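Local coordinates for protein beta-lactamase (Klebsiella pneumoniae, PDB 6HUH) that probably hydrolyses beta-lactam antibiotics to substituted beta-amino acids, as a class D serine beta-lactamase, and so contributes to antibiotic resistance, at residues R96-S101 / H195-T200; Q120-F125 / R130-N135; K164-K169 / D227-F232. All coordinates share one frame; numbering follows the deposited sequence.

Contact 1: residues R96-S101 / H195-T200. With SO4 (sulfate ion), chain C.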
# COMPACT_ATOMS: atom_id res chain seq x y z
N ARG A 96 0.80 1.62 -5.76
CA ARG A 96 -0.51 2.20 -6.03
C ARG A 96 -0.93 1.88 -7.49
O ARG A 96 -2.12 1.78 -7.77
CB ARG A 96 -0.47 3.72 -5.77
CG ARG A 96 -1.81 4.41 -5.89
CD ARG A 96 -1.74 5.85 -5.46
NE ARG A 96 -2.95 6.57 -5.85
CZ ARG A 96 -4.03 6.71 -5.07
NH1 ARG A 96 -4.05 6.16 -3.87
NH2 ARG A 96 -5.08 7.40 -5.50
N TRP A 97 0.06 1.72 -8.40
CA TRP A 97 -0.09 1.38 -9.82
C TRP A 97 -0.74 0.03 -9.96
O TRP A 97 -1.75 -0.10 -10.64
CB TRP A 97 1.31 1.32 -10.44
CG TRP A 97 1.42 0.85 -11.85
CD1 TRP A 97 0.66 1.26 -12.91
CD2 TRP A 97 2.48 0.06 -12.41
NE1 TRP A 97 1.13 0.70 -14.07
CE2 TRP A 97 2.25 -0.04 -13.79
CE3 TRP A 97 3.57 -0.63 -11.85
CZ2 TRP A 97 3.09 -0.78 -14.64
CZ3 TRP A 97 4.39 -1.36 -12.68
CH2 TRP A 97 4.16 -1.43 -14.06
N MET A 98 -0.17 -0.97 -9.28
CA MET A 98 -0.64 -2.35 -9.25
C MET A 98 -2.03 -2.45 -8.63
O MET A 98 -2.91 -3.09 -9.22
CB MET A 98 0.37 -3.25 -8.51
CG MET A 98 1.64 -3.47 -9.27
SD MET A 98 1.35 -4.16 -10.92
CE MET A 98 2.89 -4.91 -11.21
N THR A 99 -2.21 -1.77 -7.48
CA THR A 99 -3.44 -1.75 -6.68
C THR A 99 -4.66 -1.24 -7.49
O THR A 99 -5.56 -2.04 -7.76
CB THR A 99 -3.19 -1.00 -5.35
OG1 THR A 99 -2.11 -1.64 -4.66
CG2 THR A 99 -4.41 -1.00 -4.44
N TYR A 100 -4.67 0.04 -7.90
CA TYR A 100 -5.80 0.65 -8.62
C TYR A 100 -5.69 0.53 -10.17
O TYR A 100 -6.45 1.21 -10.88
CB TYR A 100 -6.03 2.10 -8.14
CG TYR A 100 -5.97 2.20 -6.64
CD1 TYR A 100 -7.09 1.89 -5.86
CD2 TYR A 100 -4.79 2.51 -5.98
CE1 TYR A 100 -7.02 1.92 -4.47
CE2 TYR A 100 -4.71 2.54 -4.59
CZ TYR A 100 -5.83 2.23 -3.84
OH TYR A 100 -5.72 2.24 -2.47
N SER A 101 -4.80 -0.37 -10.69
CA SER A 101 -4.59 -0.61 -12.13
C SER A 101 -4.57 0.70 -12.93
O SER A 101 -5.40 0.93 -13.82
CB SER A 101 -5.64 -1.58 -12.69
OG SER A 101 -5.44 -2.91 -12.26
N HIS A 195 1.00 -13.86 -4.41
CA HIS A 195 1.31 -12.74 -5.28
C HIS A 195 0.33 -12.89 -6.42
O HIS A 195 0.18 -14.00 -6.93
CB HIS A 195 2.76 -12.81 -5.77
CG HIS A 195 3.76 -12.97 -4.66
ND1 HIS A 195 4.46 -11.89 -4.14
CD2 HIS A 195 4.16 -14.10 -4.02
CE1 HIS A 195 5.27 -12.39 -3.22
NE2 HIS A 195 5.13 -13.71 -3.11
N GLY A 196 -0.39 -11.82 -6.75
CA GLY A 196 -1.41 -11.87 -7.80
C GLY A 196 -1.86 -10.56 -8.41
O GLY A 196 -1.57 -9.48 -7.90
N LYS A 197 -2.56 -10.65 -9.52
CA LYS A 197 -3.03 -9.47 -10.24
C LYS A 197 -4.37 -9.69 -10.96
O LYS A 197 -4.56 -10.68 -11.66
CB LYS A 197 -1.93 -8.95 -11.22
CG LYS A 197 -2.27 -7.64 -11.96
CD LYS A 197 -1.93 -6.40 -11.15
CE LYS A 197 -2.56 -5.16 -11.73
NZ LYS A 197 -3.99 -5.06 -11.35
N THR A 198 -5.30 -8.75 -10.76
CA THR A 198 -6.59 -8.76 -11.42
C THR A 198 -6.49 -8.01 -12.76
O THR A 198 -5.66 -7.12 -12.91
CB THR A 198 -7.69 -8.18 -10.53
OG1 THR A 198 -7.35 -6.85 -10.15
CG2 THR A 198 -7.97 -9.03 -9.30
N GLY A 199 -7.33 -8.40 -13.72
CA GLY A 199 -7.42 -7.78 -15.04
C GLY A 199 -8.85 -7.80 -15.56
O GLY A 199 -9.58 -8.74 -15.28
N THR A 200 -9.28 -6.74 -16.26
CA THR A 200 -10.61 -6.61 -16.86
C THR A 200 -10.51 -6.04 -18.27
O THR A 200 -10.06 -4.90 -18.46
CB THR A 200 -11.64 -5.88 -15.93
OG1 THR A 200 -12.07 -6.79 -14.92
CG2 THR A 200 -12.89 -5.38 -16.68
S SO4 C . -8.84 -4.18 -12.80
O1 SO4 C . -9.28 -2.78 -12.90
O2 SO4 C . -9.98 -5.08 -12.79
O3 SO4 C . -8.01 -4.48 -13.96
O4 SO4 C . -8.06 -4.36 -11.57
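Lys197 reaches out from strand 192-201 to the end of helix 94-99 and there meets Met98 and Ser101. Its chain leaves CB with CG anti to the backbone N (chi1 -176°) and then bends at CG. This turn carries CD to the thioether of Met98, where SD lies 4.0 Å from Lys197 CD. The two side chains cross at about a right angle. One atom further on, CE approaches the carbonyl oxygen of Met98 (Lys197 CE to Met98 O 3.3 Å). A second bend at chi4 (80°) sets the ammonium group among three oxygens. Lys197 NZ donates to Met98 O at 3.1 Å, in the carbonyl plane. Lys197 NZ also donates to Ser101 OG at 2.7 Å. The third bond runs back to its own strand, from Lys197 NZ to Thr198 O at 3.1 Å, and uses a lone pair of that carbonyl.

Lys197, Thr198 and Gly199 form the K-T-G motif of the serine beta-lactamases. Ser101, which follows helix 94-99, probably corresponds to the serine of the class D S-X-V motif. The contact therefore joins two walls of the active site, and Ser101 touches Ser51, the predicted nucleophile.

Ser101 has a positive phi and points its CB toward the strand. Its hydroxyl donates a hydrogen bond to a sulfate ion, probably from the crystallisation liquor, with Ser101 OG 3.1 Å from sulfate O4. Thr198 OG1 donates to the same sulfate O4 at 3.0 Å. Ser246 OG also bonds the ion. A sulfate held by this set of groups is consistent with the usual site of the beta-lactam carboxylate. On the helix side, Met98 also packs on Ala58 of helix 56-64 and on Ile183 and Leu184 of helix 174-184.

Contact 2: residues Q120-F125 / R130-N135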
# COMPACT_ATOMS: atom_id res chain seq x y z
N GLN A 120 11.31 -5.85 -27.63
CA GLN A 120 12.40 -6.77 -27.25
C GLN A 120 12.03 -7.57 -26.00
O GLN A 120 12.21 -8.80 -25.98
CB GLN A 120 13.69 -6.00 -26.99
CG GLN A 120 14.42 -5.57 -28.24
CD GLN A 120 15.54 -4.60 -27.93
OE1 GLN A 120 15.55 -3.47 -28.43
NE2 GLN A 120 16.51 -5.04 -27.13
N TYR A 121 11.48 -6.87 -24.97
CA TYR A 121 11.03 -7.46 -23.71
C TYR A 121 9.87 -8.43 -23.98
O TYR A 121 9.99 -9.59 -23.60
CB TYR A 121 10.60 -6.37 -22.73
CG TYR A 121 11.72 -5.72 -21.93
CD1 TYR A 121 12.31 -6.38 -20.85
CD2 TYR A 121 12.09 -4.40 -22.16
CE1 TYR A 121 13.30 -5.78 -20.09
CE2 TYR A 121 13.08 -3.78 -21.39
CZ TYR A 121 13.68 -4.47 -20.35
OH TYR A 121 14.64 -3.89 -19.56
N VAL A 122 8.80 -8.01 -24.70
CA VAL A 122 7.63 -8.86 -25.03
C VAL A 122 8.06 -10.12 -25.78
O VAL A 122 7.56 -11.20 -25.47
CB VAL A 122 6.46 -8.10 -25.73
CG1 VAL A 122 5.34 -9.04 -26.17
CG2 VAL A 122 5.90 -7.03 -24.81
N ASP A 123 9.06 -10.01 -26.69
CA ASP A 123 9.63 -11.15 -27.42
C ASP A 123 10.42 -12.06 -26.46
O ASP A 123 10.12 -13.26 -26.42
CB ASP A 123 10.57 -10.68 -28.55
CG ASP A 123 9.91 -10.00 -29.74
OD1 ASP A 123 8.70 -9.69 -29.66
OD2 ASP A 123 10.63 -9.75 -30.75
N ARG A 124 11.39 -11.50 -25.68
CA ARG A 124 12.23 -12.29 -24.75
C ARG A 124 11.44 -12.98 -23.66
O ARG A 124 11.85 -14.04 -23.20
CB ARG A 124 13.40 -11.49 -24.17
CG ARG A 124 14.74 -11.93 -24.76
CD ARG A 124 15.95 -11.59 -23.90
NE ARG A 124 17.16 -12.24 -24.41
CZ ARG A 124 18.33 -12.26 -23.78
NH1 ARG A 124 18.46 -11.66 -22.60
NH2 ARG A 124 19.37 -12.88 -24.32
N PHE A 125 10.29 -12.37 -23.28
CA PHE A 125 9.32 -12.86 -22.30
C PHE A 125 8.35 -13.87 -22.94
O PHE A 125 7.63 -14.55 -22.21
CB PHE A 125 8.51 -11.70 -21.69
CG PHE A 125 9.22 -10.84 -20.67
CD1 PHE A 125 10.47 -11.21 -20.17
CD2 PHE A 125 8.63 -9.68 -20.18
CE1 PHE A 125 11.12 -10.42 -19.22
CE2 PHE A 125 9.27 -8.90 -19.22
CZ PHE A 125 10.51 -9.27 -18.75
N ARG A 130 2.37 -11.74 -28.74
CA ARG A 130 3.45 -10.75 -28.88
C ARG A 130 3.08 -9.55 -29.83
O ARG A 130 3.94 -8.71 -30.15
CB ARG A 130 4.77 -11.45 -29.28
CG ARG A 130 5.12 -12.69 -28.45
CD ARG A 130 6.56 -13.12 -28.60
NE ARG A 130 6.75 -14.02 -29.74
CZ ARG A 130 7.89 -14.64 -30.02
NH1 ARG A 130 8.96 -14.48 -29.24
NH2 ARG A 130 7.97 -15.43 -31.08
N ASP A 131 1.79 -9.46 -30.23
CA ASP A 131 1.33 -8.39 -31.12
C ASP A 131 1.14 -7.06 -30.40
O ASP A 131 0.20 -6.90 -29.63
CB ASP A 131 0.05 -8.80 -31.86
CG ASP A 131 -0.16 -8.05 -33.16
OD1 ASP A 131 0.22 -6.86 -33.23
OD2 ASP A 131 -0.69 -8.66 -34.12
N LEU A 132 2.04 -6.11 -30.65
CA LEU A 132 1.94 -4.79 -30.01
C LEU A 132 1.67 -3.69 -31.04
O LEU A 132 2.10 -2.55 -30.85
CB LEU A 132 3.18 -4.48 -29.14
CG LEU A 132 3.79 -5.62 -28.32
CD1 LEU A 132 5.17 -5.31 -27.91
CD2 LEU A 132 2.95 -5.97 -27.10
N SER A 133 0.97 -4.03 -32.13
CA SER A 133 0.64 -3.08 -33.20
C SER A 133 -0.48 -2.13 -32.81
O SER A 133 -0.58 -1.04 -33.37
CB SER A 133 0.32 -3.81 -34.49
OG SER A 133 -0.79 -4.67 -34.35
N GLY A 134 -1.29 -2.55 -31.84
CA GLY A 134 -2.42 -1.80 -31.31
C GLY A 134 -3.66 -1.84 -32.19
O GLY A 134 -3.92 -2.82 -32.91
N ASN A 135 -4.44 -0.74 -32.13
CA ASN A 135 -5.68 -0.56 -32.88
C ASN A 135 -5.39 -0.32 -34.37
O ASN A 135 -4.32 0.21 -34.68
CB ASN A 135 -6.48 0.60 -32.29
CG ASN A 135 -6.64 0.52 -30.79
OD1 ASN A 135 -7.28 -0.39 -30.25
ND2 ASN A 135 -6.00 1.44 -30.09
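Val122 and Arg130 bring the two backbones closest, with their CA atoms 6.0 Å apart. Residues 120-125 lie at the C-terminal part of helix 115-124. Residues 130-135 have no regular structure and run past it as the loop leading to helix 141-144. Arg130 has a positive phi, and both it and Leu132 point CB toward the helix. Asp131 lies between them and points away. Asp131 OD1 accepts from Ser133 N at 3.1 Å, which makes an Asx turn, and also from Ser133 OG.

Val122 divides its two methyls between the loop residues. Val122 CG1 lies against the backbone of Arg130, 3.7 Å from Arg130 CA. CG2 meets Leu132 tip to tip, with Val122 CG2 3.6 Å from Leu132 CD1. Arg130 slides past Val122 in the opposite direction. A bend at chi3 (-87°) then swings the guanidinium to the helix end, where Arg130 NH1 donates to Asp123 O at 3.3 Å. The bond is not straight (N-H...O 142°). The oxygen lies close to the guanidinium plane, but the donor is tilted 27° from the carbonyl plane. The carboxylate of Asp123 does not touch the charged atoms of Arg130. Its OD1 bonds Gln119 NE2. That amide also bonds Arg130 O, so Gln119 links helix and loop a second time.

Only Asp123 O, a carbonyl near the helix's C-terminal end, accepts from the arginine across these segments. The positive group probably gains there from the helix dipole, aided by a long, weak ion pair to Asp126.

Contact 3: residues K164-K169 / D227-F232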
# COMPACT_ATOMS: atom_id res chain seq x y z
N LYS A 164 8.22 -18.87 -15.68
CA LYS A 164 9.57 -18.45 -16.04
C LYS A 164 10.06 -17.36 -15.06
O LYS A 164 11.23 -17.39 -14.66
CB LYS A 164 9.60 -17.95 -17.49
CG LYS A 164 9.56 -19.07 -18.53
CD LYS A 164 9.70 -18.52 -19.96
CE LYS A 164 9.70 -19.60 -21.02
NZ LYS A 164 10.96 -20.40 -21.02
N LEU A 165 9.16 -16.43 -14.65
CA LEU A 165 9.58 -15.38 -13.74
C LEU A 165 9.78 -15.95 -12.32
O LEU A 165 10.72 -15.55 -11.64
CB LEU A 165 8.72 -14.08 -13.80
CG LEU A 165 7.50 -13.81 -12.89
CD1 LEU A 165 7.94 -13.22 -11.55
CD2 LEU A 165 6.61 -12.75 -13.53
N VAL A 166 8.96 -16.95 -11.93
CA VAL A 166 9.09 -17.59 -10.63
C VAL A 166 10.32 -18.56 -10.55
O VAL A 166 10.85 -18.79 -9.45
CB VAL A 166 7.75 -18.24 -10.22
CG1 VAL A 166 7.83 -19.76 -10.12
CG2 VAL A 166 7.24 -17.65 -8.94
N SER A 167 10.79 -19.09 -11.71
CA SER A 167 11.92 -20.03 -11.80
C SER A 167 13.28 -19.38 -12.09
O SER A 167 14.28 -20.09 -12.17
CB SER A 167 11.65 -21.09 -12.86
OG SER A 167 10.57 -21.95 -12.50
N GLY A 168 13.32 -18.06 -12.23
CA GLY A 168 14.54 -17.32 -12.54
C GLY A 168 14.93 -17.46 -14.00
O GLY A 168 16.07 -17.17 -14.38
N LYS A 169 13.98 -17.93 -14.84
CA LYS A 169 14.23 -18.15 -16.26
C LYS A 169 14.20 -16.85 -17.09
O LYS A 169 14.81 -16.81 -18.16
CB LYS A 169 13.29 -19.23 -16.82
CG LYS A 169 13.72 -20.63 -16.43
CD LYS A 169 12.95 -21.71 -17.20
CE LYS A 169 12.95 -23.05 -16.49
NZ LYS A 169 11.85 -23.17 -15.49
N ASP A 227 10.65 -23.77 -0.47
CA ASP A 227 10.95 -24.49 -1.71
C ASP A 227 9.73 -24.51 -2.67
O ASP A 227 9.86 -24.09 -3.84
CB ASP A 227 11.46 -25.93 -1.41
CG ASP A 227 10.99 -26.59 -0.10
OD1 ASP A 227 9.82 -26.37 0.30
OD2 ASP A 227 11.79 -27.35 0.50
N GLN A 228 8.56 -24.94 -2.15
CA GLN A 228 7.33 -25.09 -2.92
C GLN A 228 6.76 -23.80 -3.49
O GLN A 228 6.70 -22.78 -2.81
CB GLN A 228 6.26 -25.84 -2.11
CG GLN A 228 6.65 -27.28 -1.80
CD GLN A 228 5.48 -28.23 -1.92
OE1 GLN A 228 4.61 -28.30 -1.04
NE2 GLN A 228 5.47 -29.01 -2.99
N LYS A 229 6.35 -23.85 -4.76
CA LYS A 229 5.72 -22.76 -5.51
C LYS A 229 4.55 -23.30 -6.35
O LYS A 229 4.57 -24.48 -6.72
CB LYS A 229 6.73 -22.02 -6.39
CG LYS A 229 7.56 -20.99 -5.63
CD LYS A 229 8.67 -20.41 -6.49
CE LYS A 229 9.69 -19.65 -5.67
NZ LYS A 229 9.25 -18.26 -5.35
N LEU A 230 3.53 -22.47 -6.64
CA LEU A 230 2.35 -22.90 -7.38
C LEU A 230 1.74 -21.73 -8.15
O LEU A 230 1.32 -20.75 -7.54
CB LEU A 230 1.31 -23.49 -6.41
CG LEU A 230 -0.03 -23.98 -6.96
CD1 LEU A 230 -0.24 -25.41 -6.63
CD2 LEU A 230 -1.19 -23.19 -6.37
N ILE A 231 1.71 -21.84 -9.50
CA ILE A 231 1.10 -20.84 -10.39
C ILE A 231 -0.43 -21.11 -10.40
O ILE A 231 -0.87 -22.22 -10.12
CB ILE A 231 1.69 -20.92 -11.83
CG1 ILE A 231 3.25 -20.95 -11.87
CG2 ILE A 231 1.12 -19.84 -12.73
CD1 ILE A 231 3.99 -19.84 -11.34
N PHE A 232 -1.24 -20.08 -10.74
CA PHE A 232 -2.70 -20.16 -10.86
C PHE A 232 -3.18 -19.06 -11.81
O PHE A 232 -2.67 -17.95 -11.78
CB PHE A 232 -3.42 -20.11 -9.50
CG PHE A 232 -3.14 -18.87 -8.69
CD1 PHE A 232 -3.78 -17.67 -8.98
CD2 PHE A 232 -2.26 -18.91 -7.61
CE1 PHE A 232 -3.46 -16.50 -8.28
CE2 PHE A 232 -2.00 -17.75 -6.87
CZ PHE A 232 -2.58 -16.54 -7.22
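Val166 carries the contact between helix 155-166 and strand 228-238, and most of it is apolar packing. Its CG1 meets Ile231 tip to tip, with Val166 CG1 4.0 Å from Ile231 CD1. Lys229 contributes the aliphatic part of its chain and slides past the valine in the opposite direction. Lys229 CD lies 3.8 Å from Val166 CG1 and 4.0 Å from Val166 CG2, so it touches both branches. Trp222 of the neighbouring strand 215-225 packs on both Val166 and Ile231 and widens the apolar patch.

No hydrogen bond joins the two segments. The helix closes in a Schellman motif: Gly168 takes a positive phi, and Lys169 N returns to Lys164 O at 2.8 Å. Ser167 OG bonds Gly163 O in the same last turn. On the strand, Leu230 and Phe232 pack on helix 245-264, whereas Lys229 and Ile231 face Val166.

Helices thus cover the central antiparallel sheet on both faces. This layering is characteristic of the serine beta-lactamase and penicillin-binding transpeptidase fold.

In the fold
Contact 1 lies at the active site. The side chain of its Ser101 is about 3 Å from that of Ser51, the predicted nucleophile, and Lys54, seen as the carboxylated lysine, follows in the same stretch of chain. Contacts 2 and 3 lie away from it, with centres about 20 and 19 Å from that of contact 1. Contacts 1 and 3 share the antiparallel sheet, where strand 215-225 separates their strands. They touch through His195 O and Phe232 CZ, 3.8 Å apart. Contact 2 belongs to the helical part and is nested in the loop closed by contact 1. Its nearest atoms are about 5 Å from contact 3.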